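PDB 2F5X: BugD from Bordetella pertussis Tohama I, which is a periplasmic solute receptor that binds aspartate, probably delivering it to a tripartite tricarboxylate-type transporter. Local coordinates for residues Gln290-Val293 against Lys294-Pro298. Numbering follows the deposited sequence.
Sequences QAKV and KQQVP
Val293 and Val297, one helical turn apart, lie side by side and point the same way, with CG1 of Val293 4.0 Å from CG2 of Val297. Their first torsions (chi1 173° and 176°) send CG1 of Val293 beside its own carbonyl carbon, toward Val297, and CG2 of Val297 beside its backbone N, back to within 3.4 Å of Val293 O. A second i to i+4 pair is made of methylenes: CD of Lys292 runs alongside CG of Gln296 at 3.9 Å, because the lysine chain folds at its second and third torsions instead of extending. Beneath the side chains the main chain keeps regular alpha-helical bonds. Lys294 N reaches Gln290 O, and Val297 N donates to Val293 O at 3.1 Å in an almost straight bond (172°). Pro298 has no N-H to continue the series, and the helix kinks there, a site that suits a proline on the exposed face.

Neighbouring amides pair as well. NE2 of Gln296 donates to OE1 of Gln295 at 2.8 Å, in the carbonyl plane and on a lone pair, and OE1 of Gln295 lies almost in the plane of the Gln296 amide. Further out, NE2 of Gln295 bonds to Gln299, and OE1 of Gln296 accepts from the indole N-H groups of Trp238 and Trp300. Compact apolar valines suit their buried positions: Phe84, Trp238 and Trp242 touch Val293, and Tyr99 touches both, so this face packs helix 286-306 against helix 83-86, strand 236-244 and the loop bearing Tyr99.

Glutamine suits position 296 because one neutral amide can both donate and accept: three bonds hold it and meet its carbonyl and one N-H, without placing a formal charge in this buried spot.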
# COMPACT_ATOMS: atom_id res chain seq x y z
N GLN A 290 3.19 3.22 -16.21
CA GLN A 290 2.63 2.23 -17.15
C GLN A 290 3.52 0.98 -17.16
O GLN A 290 3.01 -0.15 -17.09
CB GLN A 290 2.51 2.84 -18.56
CG GLN A 290 2.10 1.86 -19.67
CD GLN A 290 2.12 2.49 -21.05
OE1 GLN A 290 3.01 3.29 -21.36
NE2 GLN A 290 1.14 2.14 -21.88
N ALA A 291 4.84 1.18 -17.19
CA ALA A 291 5.80 0.07 -17.21
C ALA A 291 5.73 -0.73 -15.92
O ALA A 291 5.82 -1.96 -15.94
CB ALA A 291 7.22 0.60 -17.41
N LYS A 292 5.57 -0.04 -14.79
CA LYS A 292 5.45 -0.70 -13.49
C LYS A 292 4.24 -1.62 -13.46
O LYS A 292 4.34 -2.78 -13.06
CB LYS A 292 5.39 0.33 -12.35
CG LYS A 292 5.34 -0.30 -10.93
CD LYS A 292 6.65 -1.04 -10.58
CE LYS A 292 7.83 -0.10 -10.40
NZ LYS A 292 9.09 -0.85 -10.12
N VAL A 293 3.08 -1.10 -13.87
CA VAL A 293 1.86 -1.91 -13.92
C VAL A 293 2.01 -3.11 -14.86
O VAL A 293 1.61 -4.23 -14.52
CB VAL A 293 0.61 -1.05 -14.30
CG1 VAL A 293 -0.64 -1.93 -14.51
CG2 VAL A 293 0.34 0.01 -13.23
N LYS A 294 2.60 -2.87 -16.03
CA LYS A 294 2.82 -3.91 -17.03
C LYS A 294 3.65 -5.07 -16.48
O LYS A 294 3.35 -6.24 -16.77
CB LYS A 294 3.50 -3.31 -18.28
CG LYS A 294 3.80 -4.32 -19.39
CD LYS A 294 4.58 -3.69 -20.54
CE LYS A 294 5.14 -4.75 -21.49
NZ LYS A 294 6.19 -4.18 -22.40
N GLN A 295 4.68 -4.75 -15.69
CA GLN A 295 5.54 -5.77 -15.10
C GLN A 295 4.86 -6.45 -13.91
O GLN A 295 4.97 -7.66 -13.73
CB GLN A 295 6.88 -5.15 -14.66
CG GLN A 295 7.93 -6.17 -14.21
CD GLN A 295 7.72 -6.67 -12.79
OE1 GLN A 295 7.16 -5.96 -11.95
NE2 GLN A 295 8.14 -7.91 -12.53
N GLN A 296 4.14 -5.66 -13.12
CA GLN A 296 3.64 -6.14 -11.83
C GLN A 296 2.44 -7.07 -11.89
O GLN A 296 2.37 -8.04 -11.12
CB GLN A 296 3.35 -4.96 -10.90
CG GLN A 296 4.62 -4.31 -10.35
CD GLN A 296 5.14 -5.02 -9.12
OE1 GLN A 296 4.63 -4.81 -8.02
NE2 GLN A 296 6.16 -5.86 -9.30
N VAL A 297 1.50 -6.79 -12.79
CA VAL A 297 0.30 -7.63 -12.89
C VAL A 297 0.67 -9.10 -13.13
O VAL A 297 0.26 -9.96 -12.36
CB VAL A 297 -0.76 -7.07 -13.89
CG1 VAL A 297 -1.94 -8.04 -14.00
CG2 VAL A 297 -1.28 -5.70 -13.43
N PRO A 298 1.47 -9.41 -14.16
CA PRO A 298 1.86 -10.82 -14.38
C PRO A 298 2.71 -11.38 -13.23
O PRO A 298 2.60 -12.58 -12.93
CB PRO A 298 2.66 -10.77 -15.69
CG PRO A 298 2.34 -9.46 -16.31
CD PRO A 298 2.02 -8.52 -15.20